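Local coordinates for protein beta-phosphoglucomutase (Bacteroides vulgatus, PDB 3DV9) that probably interconverts beta-glucose 1-phosphate and glucose 6-phosphate by magnesium-dependent phosphoryl transfer, at residues L27-G32 and Y163-P168; E169-A174 and V187-P192. All coordinates share one frame; numbering follows the deposited sequence.

Interaction 1 (L27-G32 and Y163-P168); sequences LFDMDG and YGKPNP. With MG (magnesium ion), chain B; PO4 (phosphate ion), chain C.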
loop_
_atom_site.group_PDB
_atom_site.type_symbol
_atom_site.label_atom_id
_atom_site.label_comp_id
_atom_site.label_asym_id
_atom_site.label_seq_id
_atom_site.Cartn_x
_atom_site.Cartn_y
_atom_site.Cartn_z
ATOM N N LEU A 27 2.639 -7.899 4.825
ATOM C CA LEU A 27 1.760 -6.745 4.987
ATOM C C LEU A 27 1.459 -6.185 3.628
ATOM O O LEU A 27 2.339 -5.614 2.981
ATOM C CB LEU A 27 2.456 -5.650 5.836
ATOM C CG LEU A 27 2.441 -5.873 7.344
ATOM C CD1 LEU A 27 2.393 -7.297 7.811
ATOM C CD2 LEU A 27 3.529 -5.014 8.063
ATOM N N PHE A 28 0.219 -6.363 3.171
ATOM C CA PHE A 28 -0.185 -5.912 1.824
ATOM C C PHE A 28 -0.896 -4.591 1.825
ATOM O O PHE A 28 -1.948 -4.405 2.482
ATOM C CB PHE A 28 -1.140 -6.917 1.198
ATOM C CG PHE A 28 -0.493 -8.179 0.772
ATOM C CD1 PHE A 28 -0.101 -8.331 -0.566
ATOM C CD2 PHE A 28 -0.281 -9.218 1.675
ATOM C CE1 PHE A 28 0.511 -9.519 -1.012
ATOM C CE2 PHE A 28 0.346 -10.421 1.252
ATOM C CZ PHE A 28 0.718 -10.574 -0.089
ATOM N N ASP A 29 -0.389 -3.672 1.009
ATOM C CA ASP A 29 -1.247 -2.571 0.656
ATOM C C ASP A 29 -2.541 -3.069 -0.060
ATOM O O ASP A 29 -2.552 -4.156 -0.668
ATOM C CB ASP A 29 -0.468 -1.625 -0.253
ATOM C CG ASP A 29 -1.276 -0.474 -0.685
ATOM O OD1 ASP A 29 -1.862 0.184 0.207
ATOM O OD2 ASP A 29 -1.359 -0.254 -1.906
HETATM N N MSE A 30 -3.646 -2.309 0.020
HETATM C CA MSE A 30 -4.857 -2.746 -0.696
HETATM C C MSE A 30 -5.010 -2.233 -2.153
HETATM O O MSE A 30 -5.013 -2.993 -3.116
HETATM C CB MSE A 30 -6.125 -2.416 0.099
HETATM C CG MSE A 30 -7.350 -3.077 -0.554
HETATM SE SE MSE A 30 -8.949 -2.737 0.466
HETATM C CE MSE A 30 -9.106 -0.813 0.078
ATOM N N ASP A 31 -5.176 -0.930 -2.299
ATOM C CA ASP A 31 -5.437 -0.349 -3.626
ATOM C C ASP A 31 -4.222 -0.454 -4.539
ATOM O O ASP A 31 -3.153 0.040 -4.214
ATOM C CB ASP A 31 -5.851 1.107 -3.474
ATOM C CG ASP A 31 -7.166 1.257 -2.735
ATOM O OD1 ASP A 31 -8.170 0.647 -3.130
ATOM O OD2 ASP A 31 -7.171 1.998 -1.736
ATOM N N GLY A 32 -4.420 -1.063 -5.721
ATOM C CA GLY A 32 -3.316 -1.252 -6.642
ATOM C C GLY A 32 -2.413 -2.431 -6.320
ATOM O O GLY A 32 -1.379 -2.614 -6.971
ATOM N N TYR A 163 -2.134 9.245 11.454
ATOM C CA TYR A 163 -1.326 9.702 10.330
ATOM C C TYR A 163 -1.207 8.594 9.303
ATOM O O TYR A 163 -0.973 7.442 9.679
ATOM C CB TYR A 163 0.060 10.157 10.824
ATOM C CG TYR A 163 0.021 11.283 11.848
ATOM C CD1 TYR A 163 -0.105 12.615 11.443
ATOM C CD2 TYR A 163 0.119 11.020 13.219
ATOM C CE1 TYR A 163 -0.143 13.662 12.378
ATOM C CE2 TYR A 163 0.086 12.056 14.161
ATOM C CZ TYR A 163 -0.046 13.380 13.738
ATOM O OH TYR A 163 -0.087 14.418 14.666
ATOM N N GLY A 164 -1.401 8.929 8.022
ATOM C CA GLY A 164 -1.265 7.975 6.914
ATOM C C GLY A 164 0.055 8.030 6.149
ATOM O O GLY A 164 0.949 8.799 6.462
ATOM N N LYS A 165 0.187 7.167 5.149
ATOM C CA LYS A 165 1.347 7.208 4.269
ATOM C C LYS A 165 1.557 8.663 3.808
ATOM O O LYS A 165 0.572 9.351 3.539
ATOM C CB LYS A 165 1.110 6.211 3.124
ATOM C CG LYS A 165 0.995 4.744 3.638
ATOM C CD LYS A 165 0.161 3.873 2.626
ATOM C CE LYS A 165 -0.263 2.560 3.286
ATOM N NZ LYS A 165 -0.806 1.547 2.313
ATOM N N PRO A 166 2.834 9.145 3.745
ATOM C CA PRO A 166 4.057 8.370 3.876
ATOM C C PRO A 166 4.563 8.225 5.329
ATOM O O PRO A 166 5.645 7.740 5.539
ATOM C CB PRO A 166 5.060 9.201 3.067
ATOM C CG PRO A 166 4.635 10.621 3.346
ATOM C CD PRO A 166 3.126 10.573 3.458
ATOM N N ASN A 167 3.762 8.640 6.308
ATOM C CA ASN A 167 4.132 8.385 7.711
ATOM C C ASN A 167 4.200 6.849 7.889
ATOM O O ASN A 167 3.347 6.136 7.295
ATOM C CB ASN A 167 3.087 8.991 8.643
ATOM C CG ASN A 167 3.551 9.053 10.111
ATOM O OD1 ASN A 167 3.813 8.013 10.736
ATOM N ND2 ASN A 167 3.592 10.282 10.688
ATOM N N PRO A 168 5.219 6.333 8.620
ATOM C CA PRO A 168 5.309 4.878 8.842
ATOM C C PRO A 168 4.197 4.322 9.738
ATOM O O PRO A 168 4.079 3.118 9.807
ATOM C CB PRO A 168 6.660 4.702 9.547
ATOM C CG PRO A 168 6.940 5.986 10.158
ATOM C CD PRO A 168 6.396 7.021 9.195
HETATM MG MG MG B . -1.665 1.418 -3.229
HETATM P P PO4 C . -3.767 2.340 -0.606
HETATM O O1 PO4 C . -4.332 1.004 -0.169
HETATM O O2 PO4 C . -3.040 2.219 -1.916
HETATM O O3 PO4 C . -2.814 2.894 0.458
HETATM O O4 PO4 C . -4.863 3.387 -0.762
HETATM O O HOH W 1 -2.650 2.603 -1.794
HETATM O O HOH W 2 -0.017 2.539 -1.893
#
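Two torsion patterns make Asp29 and Lys165 meet: the Asp29 carboxylate swings away from its own backbone N (chi1 179°), and the Lys165 chain, fully stretched beyond CG, reaches from the loop 163-168 to the C-terminal end of the strand carrying Asp29. Their CA atoms stay 10.7 Å apart, so the tips do all the bridging. Lys165 NZ forms a salt bridge of 2.7 Å with Asp29 OD1, the two side chains crossing obliquely. The ammonium group also hydrogen-bonds the phosphate through O3, at 3.0 Å from NZ, and further ties to Glu189 and to the carbonyl of Val130 help hold it in place in this buried setting.

The Asp29 carboxylate divides its work. OD1 faces the lysine, while OD2 binds magnesium at 2.1 Å. Asp31 enters the same coordination shell by its main-chain O, 2.3 Å from the metal, and Glu65 and Asn190 are the other protein ligands. The backbone N of Asp31 gives a fairly straight hydrogen bond (159°) to phosphate O1, 3.0 Å away. The Asp31 side chain uses OD1 to bond Ser37, and OD2 lies 2.9 Å from phosphate O4. An alanine here would keep the main-chain metal ligand, but Ser37 would probably lose its carboxylate partner and the phosphate side of the pocket would be left with a gap.

The spacing of the two aspartates fits the DxD motif of the HAD family, in which the first is typically the nucleophile. A phosphate modelled beside magnesium and lysine, probably from the crystallisation liquor and probably an alternative to a metal-bound water, is consistent with a site whose positive charges would probably offset the negative charge of a transferred phosphoryl group.

Interaction 2 (E169-A174 and V187-P192); sequences EPYLMA and VIENAP. With MG (magnesium ion), chain B.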
loop_
_atom_site.group_PDB
_atom_site.type_symbol
_atom_site.label_atom_id
_atom_site.label_comp_id
_atom_site.label_asym_id
_atom_site.label_seq_id
_atom_site.Cartn_x
_atom_site.Cartn_y
_atom_site.Cartn_z
ATOM N N GLU A 169 3.393 5.195 10.378
ATOM C CA GLU A 169 2.337 4.773 11.335
ATOM C C GLU A 169 1.485 3.558 10.929
ATOM O O GLU A 169 1.356 2.644 11.718
ATOM C CB GLU A 169 1.457 5.963 11.803
ATOM C CG GLU A 169 0.448 5.624 12.922
ATOM C CD GLU A 169 1.129 5.259 14.241
ATOM O OE1 GLU A 169 2.366 5.434 14.361
ATOM O OE2 GLU A 169 0.427 4.767 15.145
ATOM N N PRO A 170 0.907 3.545 9.716
ATOM C CA PRO A 170 0.077 2.390 9.327
ATOM C C PRO A 170 0.840 1.044 9.446
ATOM O O PRO A 170 0.272 0.008 9.900
ATOM C CB PRO A 170 -0.286 2.698 7.849
ATOM C CG PRO A 170 -0.152 4.128 7.711
ATOM C CD PRO A 170 0.929 4.583 8.652
ATOM N N TYR A 171 2.082 1.022 8.972
ATOM C CA TYR A 171 2.897 -0.198 9.026
ATOM C C TYR A 171 3.365 -0.521 10.439
ATOM O O TYR A 171 3.369 -1.669 10.845
ATOM C CB TYR A 171 4.064 -0.133 8.017
ATOM C CG TYR A 171 3.524 -0.268 6.630
ATOM C CD1 TYR A 171 2.894 -1.451 6.226
ATOM C CD2 TYR A 171 3.579 0.799 5.720
ATOM C CE1 TYR A 171 2.327 -1.574 4.950
ATOM C CE2 TYR A 171 3.021 0.655 4.389
ATOM C CZ TYR A 171 2.403 -0.526 4.054
ATOM O OH TYR A 171 1.832 -0.701 2.831
ATOM N N LEU A 172 3.754 0.493 11.198
ATOM C CA LEU A 172 4.088 0.268 12.608
ATOM C C LEU A 172 2.898 -0.319 13.368
ATOM O O LEU A 172 3.065 -1.195 14.266
ATOM C CB LEU A 172 4.556 1.581 13.247
ATOM C CG LEU A 172 5.880 2.166 12.721
ATOM C CD1 LEU A 172 6.095 3.614 13.204
ATOM C CD2 LEU A 172 7.073 1.260 12.996
HETATM N N MSE A 173 1.697 0.182 13.046
HETATM C CA MSE A 173 0.457 -0.287 13.722
HETATM C C MSE A 173 0.209 -1.742 13.321
HETATM O O MSE A 173 -0.220 -2.569 14.151
HETATM C CB MSE A 173 -0.742 0.577 13.376
HETATM C CG MSE A 173 -2.091 0.091 13.978
HETATM SE SE MSE A 173 -2.004 0.187 15.932
HETATM C CE MSE A 173 -2.183 2.154 16.036
ATOM N N ALA A 174 0.482 -2.043 12.049
ATOM C CA ALA A 174 0.395 -3.441 11.574
ATOM C C ALA A 174 1.321 -4.360 12.391
ATOM O O ALA A 174 0.880 -5.402 12.834
ATOM C CB ALA A 174 0.699 -3.574 10.081
ATOM N N VAL A 187 6.723 -5.684 3.418
ATOM C CA VAL A 187 5.685 -4.756 2.978
ATOM C C VAL A 187 5.570 -4.913 1.457
ATOM O O VAL A 187 6.574 -4.927 0.758
ATOM C CB VAL A 187 6.031 -3.293 3.342
ATOM C CG1 VAL A 187 5.127 -2.292 2.572
ATOM C CG2 VAL A 187 5.933 -3.079 4.870
ATOM N N ILE A 188 4.346 -5.068 0.985
ATOM C CA ILE A 188 4.081 -5.146 -0.488
ATOM C C ILE A 188 3.314 -3.888 -0.878
ATOM O O ILE A 188 2.139 -3.725 -0.530
ATOM C CB ILE A 188 3.280 -6.409 -0.849
ATOM C CG1 ILE A 188 3.860 -7.667 -0.178
ATOM C CG2 ILE A 188 3.201 -6.552 -2.396
ATOM C CD1 ILE A 188 5.343 -7.910 -0.559
ATOM N N GLU A 189 3.992 -3.007 -1.625
ATOM C CA GLU A 189 3.486 -1.674 -1.938
ATOM C C GLU A 189 3.550 -1.374 -3.438
ATOM O O GLU A 189 4.429 -1.910 -4.142
ATOM C CB GLU A 189 4.276 -0.630 -1.141
ATOM C CG GLU A 189 3.537 -0.301 0.152
ATOM C CD GLU A 189 2.296 0.645 -0.079
ATOM O OE1 GLU A 189 1.934 0.954 -1.258
ATOM O OE2 GLU A 189 1.672 1.066 0.927
ATOM N N ASN A 190 2.691 -0.454 -3.906
ATOM C CA ASN A 190 2.718 -0.105 -5.352
ATOM C C ASN A 190 2.882 1.397 -5.603
ATOM O O ASN A 190 2.934 1.798 -6.760
ATOM C CB ASN A 190 1.426 -0.567 -6.047
ATOM C CG ASN A 190 0.214 0.222 -5.562
ATOM O OD1 ASN A 190 0.025 0.386 -4.363
ATOM N ND2 ASN A 190 -0.534 0.790 -6.474
ATOM N N ALA A 191 2.950 2.205 -4.538
ATOM C CA ALA A 191 2.967 3.665 -4.705
ATOM C C ALA A 191 4.161 4.290 -3.968
ATOM O O ALA A 191 4.603 3.745 -2.979
ATOM C CB ALA A 191 1.691 4.251 -4.174
ATOM N N PRO A 192 4.664 5.431 -4.463
ATOM C CA PRO A 192 5.865 5.981 -3.851
ATOM C C PRO A 192 5.641 6.307 -2.373
ATOM O O PRO A 192 6.516 6.058 -1.563
ATOM C CB PRO A 192 6.128 7.283 -4.644
ATOM C CG PRO A 192 4.876 7.566 -5.360
ATOM C CD PRO A 192 4.246 6.213 -5.636
HETATM MG MG MG B . -1.665 1.418 -3.229
HETATM O O HOH W 2 -0.017 2.539 -1.893
HETATM O O HOH W 1 -2.650 2.603 -1.794
#
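The N-terminal part of helix 169-178 packs against strand 185-189, with the CA atoms of Tyr171 and Val187 the nearest pair at 8.1 Å. This belongs to the Rossmann-like alpha/beta core of the HAD fold: the helix lies within a beta-alpha-beta crossover that links strand 155-156 to strand 185-189 of the parallel sheet. Beyond Glu189 the strand gives way to a loop, and helix 192-200 follows.

Tyr171 reaches from the helix to the strand. Val187 comes from the opposite direction and sets CG1 over one face of the ring, a CH-pi contact in which CG1 is 4.0 Å from the ring centroid; CG1 lies over the CZ end of the face and CG2 over the CD1-CE1 side of the same face. The ring edge is polar: Tyr171 OH donates to Glu189 OE2 over 2.6 Å. That oxygen is approached on its anti side, 29° out of the carboxylate plane, and ring and carboxylate are steeply inclined to each other at 77°.

The other carboxylate oxygen works toward the metal. A bend at chi2 folds the Glu189 chain, and OE1 offers its anti lone pair to the backbone N of Asn190, 3.1 Å away. Glu189 OE1 also accepts a hydrogen bond of 2.6 Å from a water that is itself a magnesium ligand, so Glu189 acts in the second shell. Next in sequence, Asn190 turns CG between its backbone N and carbonyl carbon (chi1 67°), which places OD1 2.3 Å from the magnesium.

After helix 2-16 the chain enters strand 25-29, and this strand and the turn after it supply Asp29 and Asp31. The chain then runs through 130 residues, half of them helical, before interaction 1 closes this long loop at 163-168. Interaction 2 opens immediately afterwards with helix 169-178 and closes a short loop of 12 residues at strand 185-189, so the two contacts follow in series, neither nested nor crossed. They converge in space because strands 25-29 and 185-189 are neighbours in the parallel sheet, joined where Leu27 O meets Ile188 N. Lys165 and Glu189 bridge the contacts by a salt bridge, and both contacts deliver ligands to one magnesium ion.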